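Local coordinates for exodeoxyribonuclease (Neisseria meningitidis, PDB 4B5F) that cleaves the DNA backbone at abasic sites as an AP endonuclease of base-excision repair, using divalent metal ions, at a contact of chain A with DNA. Residues are numbered along the deposited sequence; one frame, centred on the assembly and turned at random.

Sites 1 and 2 lie on one face of the same subunit, with the centres of their C-alpha atoms about 25 Å apart. They share no residue or secondary-structure element. Site 1 holds strand B with helix 12-15 and loop residues. Site 2 holds strand C with loop residues and strand 217-218. The active-site residues Tyr109 and Asp149 are near: Tyr109 is about 11 Å from the centre of site 1, and Asp149 about 13 Å from that of site 2. The two sites thus grip both DNA strands, which probably steadies the duplex over the active site.

Site 1: a contact of chain A with DNA. Residues 11, 13-14, 38, 65. With nucleotides of chain B.
Arg13 and Ser14, in the short helix 12-15, meet successive phosphates of strand B. Most contacts are to the backbone. The main-chain N of Ser14 gives a hydrogen bond to OP1 of the DG10 phosphate at 3.1 Å. Arg13 reaches the next phosphate. Its chain bends at chi3 (-73°), which brings the guanidinium edge round to DC11. There NH2 makes a salt bridge and a nearly straight hydrogen bond to OP1 of DC11 at 3.1 Å, in the guanidinium plane. The same NH2 bonds Lys38 O at 2.9 Å, on a carbonyl lone pair. The two acceptors help fix the rotation of the group. Water 1 lies with Lys38 O on the NE/NH2 side of the guanidinium, while DC11 OP1 is on the NH1/NH2 side. This water takes up Arg13 NE at 2.8 Å and also Arg13 N, and it meets OP1 of DG10 at 2.6 Å. Gly65 N reaches OP1 of DC11 through water 2. Ser14 CB packs on the DA9 sugar, and Lys38 CB on C5' of DG10.

Base contact is slight and goes through water. Lys38 is extended beyond CG and runs to the minor groove. Purines share an N3 acceptor there, so little sequence discrimination is expected. This is a backbone-binding patch that probably holds strand B without reading sequence. Lys38 NZ lies 2.7 Å from water 3, which is 2.8 Å from N3 of DA9.

Site 2: a contact of chain A with DNA. Residues 161, 165, 168, 216, 218. With nucleotides of chain C.
Trp218 and Asn165 converge on the phosphate of DA8 in strand C. Trp218 comes edge-on. Its indole NE1 gives a hydrogen bond to OP1 of DA8 at 2.8 Å, and this oxygen lies 14° out of the ring plane. The edge meets the DA8 phosphate, while C5' of DG7 lies over the benzo face, 3.9 Å from CZ2 of Trp218. The indole spans two nucleotides, one by its edge and one by its face.

Asn165 stands across from that benzo edge. Its amide is steeply tilted against the indole plane. It points at the other phosphate oxygen: OD1 is 2.9 Å from OP2 of DA8. Both atoms can only accept, so the amide as modelled is doubtful. With its O and N exchanged, the NH2 group would face the phosphate.

The amide of Asn168 is turned roughly parallel to the indole. It lies above the plane of the unpaired base DG7, offset past the C8 edge and nearly parallel to it, with CG 4.0 Å from C8. Its ND2 is 3.0 Å from water 6, which lies 2.8 Å from N6 of DA8. This is a water-borne contact on the major-groove side.

Asn161 extends along the major-groove side too. With CG opposite the backbone N (chi1 -178°), the amide is carried out to the thymine methyl, and ND2 lies 3.7 Å from C7 of DT9. Its main-chain N meets OP2 of DA8 through water 5. Val216 borders the phosphate from another direction. Its CG1 packs against O5' of DA8, and its carbonyl O reaches OP1 through water 4.

The DA8 phosphate is thus approached by an indole edge, an amide and ordered waters, while base contacts are few. The site holds the second strand mainly by its backbone, as suits a repair enzyme that must act in many sequence contexts.

Site 1: a contact of chain A with DNA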
loop_
_atom_site.group_PDB
_atom_site.type_symbol
_atom_site.label_atom_id
_atom_site.label_comp_id
_atom_site.label_asym_id
_atom_site.label_seq_id
_atom_site.Cartn_x
_atom_site.Cartn_y
_atom_site.Cartn_z
ATOM N N GLY A 11 -2.326 6.142 -11.253
ATOM C CA GLY A 11 -1.723 6.474 -12.531
ATOM C C GLY A 11 -0.493 7.342 -12.346
ATOM O O GLY A 11 -0.603 8.542 -12.098
ATOM N N ARG A 13 1.734 8.450 -14.407
ATOM C CA ARG A 13 1.866 9.519 -15.392
ATOM C C ARG A 13 0.987 10.713 -15.029
ATOM O O ARG A 13 1.376 11.865 -15.225
ATOM C CB ARG A 13 1.534 9.004 -16.794
ATOM C CG ARG A 13 2.636 8.150 -17.407
ATOM C CD ARG A 13 2.195 7.503 -18.710
ATOM N NE ARG A 13 1.258 6.408 -18.485
ATOM C CZ ARG A 13 0.774 5.629 -19.446
ATOM N NH1 ARG A 13 1.134 5.822 -20.708
ATOM N NH2 ARG A 13 -0.073 4.655 -19.146
ATOM N N SER A 14 -0.195 10.431 -14.493
ATOM C CA SER A 14 -1.104 11.480 -14.044
ATOM C C SER A 14 -0.560 12.191 -12.807
ATOM O O SER A 14 -0.588 13.419 -12.722
ATOM C CB SER A 14 -2.487 10.896 -13.748
ATOM O OG SER A 14 -3.360 11.887 -13.234
ATOM N N LYS A 38 -0.568 2.076 -13.445
ATOM C CA LYS A 38 -1.410 2.147 -14.634
ATOM C C LYS A 38 -0.563 2.402 -15.872
ATOM O O LYS A 38 -0.932 3.182 -16.751
ATOM C CB LYS A 38 -2.498 3.209 -14.474
ATOM C CG LYS A 38 -3.513 2.863 -13.397
ATOM C CD LYS A 38 -4.673 3.840 -13.372
ATOM C CE LYS A 38 -5.670 3.461 -12.291
ATOM N NZ LYS A 38 -6.841 4.376 -12.264
ATOM N N GLY A 65 -2.259 0.072 -19.017
ATOM C CA GLY A 65 -2.931 1.042 -18.171
ATOM C C GLY A 65 -3.669 0.422 -17.001
ATOM O O GLY A 65 -4.775 0.843 -16.661
ATOM P P DA B 9 -7.595 11.678 -12.913
ATOM O OP1 DA B 9 -6.786 12.110 -11.753
ATOM O OP2 DA B 9 -8.040 12.673 -13.912
ATOM O "O5'" DA B 9 -6.801 10.530 -13.688
ATOM C "C5'" DA B 9 -6.354 9.399 -12.959
ATOM C "C4'" DA B 9 -6.056 8.236 -13.887
ATOM O "O4'" DA B 9 -7.300 7.656 -14.352
ATOM C "C3'" DA B 9 -5.252 8.609 -15.129
ATOM O "O3'" DA B 9 -4.071 7.821 -15.176
ATOM C "C2'" DA B 9 -6.180 8.306 -16.306
ATOM C "C1'" DA B 9 -7.184 7.322 -15.717
ATOM N N9 DA B 9 -8.514 7.412 -16.313
ATOM C C8 DA B 9 -9.205 8.551 -16.625
ATOM N N7 DA B 9 -10.386 8.325 -17.150
ATOM C C5 DA B 9 -10.479 6.945 -17.182
ATOM C C6 DA B 9 -11.491 6.071 -17.625
ATOM N N6 DA B 9 -12.650 6.490 -18.144
ATOM N N1 DA B 9 -11.264 4.747 -17.516
ATOM C C2 DA B 9 -10.104 4.331 -16.998
ATOM N N3 DA B 9 -9.080 5.056 -16.548
ATOM C C4 DA B 9 -9.334 6.367 -16.669
ATOM P P DG B 10 -2.898 8.188 -16.210
ATOM O OP1 DG B 10 -1.606 7.861 -15.566
ATOM O OP2 DG B 10 -3.140 9.559 -16.707
ATOM O "O5'" DG B 10 -3.142 7.180 -17.421
ATOM C "C5'" DG B 10 -3.148 5.787 -17.162
ATOM C "C4'" DG B 10 -3.833 5.047 -18.292
ATOM O "O4'" DG B 10 -5.235 5.414 -18.342
ATOM C "C3'" DG B 10 -3.268 5.330 -19.683
ATOM O "O3'" DG B 10 -2.879 4.101 -20.281
ATOM C "C2'" DG B 10 -4.430 5.980 -20.431
ATOM C "C1'" DG B 10 -5.613 5.365 -19.700
ATOM N N9 DG B 10 -6.867 6.079 -19.897
ATOM C C8 DG B 10 -7.096 7.431 -19.798
ATOM N N7 DG B 10 -8.335 7.762 -20.037
ATOM C C5 DG B 10 -8.966 6.552 -20.310
ATOM C C6 DG B 10 -10.313 6.274 -20.641
ATOM O O6 DG B 10 -11.254 7.070 -20.762
ATOM N N1 DG B 10 -10.525 4.911 -20.837
ATOM C C2 DG B 10 -9.559 3.939 -20.731
ATOM N N2 DG B 10 -9.949 2.675 -20.957
ATOM N N3 DG B 10 -8.294 4.187 -20.423
ATOM C C4 DG B 10 -8.074 5.509 -20.228
ATOM P P DC B 11 -2.287 4.074 -21.774
ATOM O OP1 DC B 11 -1.037 3.285 -21.754
ATOM O OP2 DC B 11 -2.263 5.464 -22.284
ATOM O "O5'" DC B 11 -3.393 3.270 -22.597
ATOM C "C5'" DC B 11 -3.715 1.935 -22.226
ATOM C "C4'" DC B 11 -4.914 1.445 -23.013
ATOM O "O4'" DC B 11 -6.098 2.149 -22.571
ATOM C "C3'" DC B 11 -4.839 1.707 -24.510
ATOM O "O3'" DC B 11 -4.180 0.625 -25.159
ATOM C "C2'" DC B 11 -6.308 1.795 -24.918
ATOM C "C1'" DC B 11 -7.012 2.266 -23.645
ATOM N N1 DC B 11 -7.499 3.678 -23.698
ATOM C C2 DC B 11 -8.812 3.937 -24.105
ATOM O O2 DC B 11 -9.541 2.988 -24.418
ATOM N N3 DC B 11 -9.247 5.220 -24.146
ATOM C C4 DC B 11 -8.427 6.214 -23.800
ATOM N N4 DC B 11 -8.901 7.464 -23.855
ATOM C C5 DC B 11 -7.085 5.970 -23.381
ATOM C C6 DC B 11 -6.667 4.700 -23.343
HETATM O O HOH W 1 0.308 6.155 -15.876
HETATM O O HOH W 2 -0.146 1.041 -20.463
HETATM O O HOH W 3 -7.691 3.512 -14.711
#

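Site 2: a contact of chain A with DNA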
loop_
_atom_site.group_PDB
_atom_site.type_symbol
_atom_site.label_atom_id
_atom_site.label_comp_id
_atom_site.label_asym_id
_atom_site.label_seq_id
_atom_site.Cartn_x
_atom_site.Cartn_y
_atom_site.Cartn_z
ATOM N N ASN A 161 -18.811 5.854 6.547
ATOM C CA ASN A 161 -20.099 5.173 6.508
ATOM C C ASN A 161 -19.963 3.666 6.680
ATOM O O ASN A 161 -20.082 2.911 5.717
ATOM C CB ASN A 161 -20.828 5.489 5.202
ATOM C CG ASN A 161 -22.201 4.853 5.133
ATOM O OD1 ASN A 161 -22.795 4.512 6.157
ATOM N ND2 ASN A 161 -22.716 4.688 3.920
ATOM N N ASN A 165 -21.999 0.282 4.428
ATOM C CA ASN A 165 -21.056 -0.404 3.546
ATOM C C ASN A 165 -20.766 -1.853 3.935
ATOM O O ASN A 165 -19.865 -2.480 3.379
ATOM C CB ASN A 165 -19.742 0.379 3.451
ATOM C CG ASN A 165 -19.861 1.616 2.583
ATOM O OD1 ASN A 165 -19.681 2.741 3.051
ATOM N ND2 ASN A 165 -20.164 1.413 1.308
ATOM N N ASN A 168 -20.720 -4.142 1.057
ATOM C CA ASN A 168 -19.910 -3.701 -0.073
ATOM C C ASN A 168 -18.464 -4.174 0.019
ATOM O O ASN A 168 -17.865 -4.156 1.094
ATOM C CB ASN A 168 -19.951 -2.177 -0.200
ATOM C CG ASN A 168 -21.314 -1.661 -0.616
ATOM O OD1 ASN A 168 -22.078 -2.361 -1.279
ATOM N ND2 ASN A 168 -21.625 -0.431 -0.229
ATOM N N VAL A 216 -15.812 11.920 3.512
ATOM C CA VAL A 216 -16.419 10.599 3.548
ATOM C C VAL A 216 -15.435 9.626 2.911
ATOM O O VAL A 216 -15.510 9.348 1.716
ATOM C CB VAL A 216 -17.752 10.569 2.778
ATOM C CG1 VAL A 216 -18.411 9.204 2.907
ATOM C CG2 VAL A 216 -18.680 11.663 3.283
ATOM N N TRP A 218 -12.277 6.191 3.369
ATOM C CA TRP A 218 -11.916 4.906 3.950
ATOM C C TRP A 218 -10.427 4.890 4.265
ATOM O O TRP A 218 -9.640 5.570 3.608
ATOM C CB TRP A 218 -12.190 3.761 2.972
ATOM C CG TRP A 218 -13.593 3.652 2.463
ATOM C CD1 TRP A 218 -14.425 4.671 2.105
ATOM C CD2 TRP A 218 -14.325 2.440 2.244
ATOM N NE1 TRP A 218 -15.632 4.168 1.676
ATOM C CE2 TRP A 218 -15.594 2.802 1.754
ATOM C CE3 TRP A 218 -14.026 1.086 2.416
ATOM C CZ2 TRP A 218 -16.566 1.855 1.436
ATOM C CZ3 TRP A 218 -14.994 0.148 2.100
ATOM C CH2 TRP A 218 -16.248 0.538 1.616
ATOM P P DG C 7 -16.225 1.110 -4.394
ATOM O OP1 DG C 7 -17.540 0.489 -4.661
ATOM O OP2 DG C 7 -15.301 1.383 -5.515
ATOM O "O5'" DG C 7 -16.460 2.484 -3.605
ATOM C "C5'" DG C 7 -17.182 2.490 -2.378
ATOM C "C4'" DG C 7 -18.264 3.556 -2.384
ATOM O "O4'" DG C 7 -19.191 3.302 -3.472
ATOM C "C3'" DG C 7 -19.114 3.614 -1.121
ATOM O "O3'" DG C 7 -19.533 4.947 -0.886
ATOM C "C2'" DG C 7 -20.302 2.739 -1.500
ATOM C "C1'" DG C 7 -20.498 3.167 -2.948
ATOM N N9 DG C 7 -21.243 2.192 -3.737
ATOM C C8 DG C 7 -21.081 0.827 -3.735
ATOM N N7 DG C 7 -21.894 0.207 -4.544
ATOM C C5 DG C 7 -22.645 1.225 -5.120
ATOM C C6 DG C 7 -23.687 1.164 -6.077
ATOM O O6 DG C 7 -24.166 0.162 -6.624
ATOM N N1 DG C 7 -24.179 2.430 -6.390
ATOM C C2 DG C 7 -23.719 3.604 -5.844
ATOM N N2 DG C 7 -24.310 4.731 -6.266
ATOM N N3 DG C 7 -22.744 3.675 -4.947
ATOM C C4 DG C 7 -22.256 2.452 -4.633
ATOM P P DA C 8 -18.926 5.782 0.344
ATOM O OP1 DA C 8 -17.452 5.773 0.215
ATOM O OP2 DA C 8 -19.556 5.288 1.586
ATOM O "O5'" DA C 8 -19.445 7.270 0.076
ATOM C "C5'" DA C 8 -18.956 7.985 -1.057
ATOM C "C4'" DA C 8 -20.031 8.867 -1.670
ATOM O "O4'" DA C 8 -21.007 8.046 -2.362
ATOM C "C3'" DA C 8 -20.820 9.727 -0.691
ATOM O "O3'" DA C 8 -21.074 10.996 -1.291
ATOM C "C2'" DA C 8 -22.100 8.925 -0.458
ATOM C "C1'" DA C 8 -22.291 8.190 -1.783
ATOM N N9 DA C 8 -22.858 6.849 -1.651
ATOM C C8 DA C 8 -22.453 5.865 -0.792
ATOM N N7 DA C 8 -23.140 4.751 -0.899
ATOM C C5 DA C 8 -24.057 5.017 -1.901
ATOM C C6 DA C 8 -25.078 4.240 -2.488
ATOM N N6 DA C 8 -25.348 2.980 -2.129
ATOM N N1 DA C 8 -25.813 4.809 -3.465
ATOM C C2 DA C 8 -25.542 6.069 -3.824
ATOM N N3 DA C 8 -24.613 6.896 -3.346
ATOM C C4 DA C 8 -23.897 6.305 -2.378
ATOM P P DT C 9 -21.954 12.096 -0.518
ATOM O OP1 DT C 9 -21.571 13.429 -1.034
ATOM O OP2 DT C 9 -21.857 11.822 0.932
ATOM O "O5'" DT C 9 -23.447 11.779 -0.994
ATOM C "C5'" DT C 9 -23.743 11.846 -2.383
ATOM C "C4'" DT C 9 -25.155 11.371 -2.672
ATOM O "O4'" DT C 9 -25.279 9.966 -2.351
ATOM C "C3'" DT C 9 -26.255 12.087 -1.892
ATOM O "O3'" DT C 9 -27.095 12.760 -2.827
ATOM C "C2'" DT C 9 -26.990 10.974 -1.140
ATOM C "C1'" DT C 9 -26.605 9.731 -1.937
ATOM N N1 DT C 9 -26.625 8.446 -1.177
ATOM C C2 DT C 9 -27.511 7.462 -1.557
ATOM O O2 DT C 9 -28.291 7.588 -2.482
ATOM N N3 DT C 9 -27.450 6.315 -0.808
ATOM C C4 DT C 9 -26.608 6.060 0.257
ATOM O O4 DT C 9 -26.632 4.996 0.869
ATOM C C5 DT C 9 -25.706 7.129 0.601
ATOM C C7 DT C 9 -24.746 6.963 1.744
ATOM C C6 DT C 9 -25.755 8.256 -0.123
HETATM O O HOH W 4 -15.353 7.222 -0.099
HETATM O O HOH W 5 -17.366 5.667 3.859
HETATM O O HOH W 6 -24.264 0.905 -0.575
#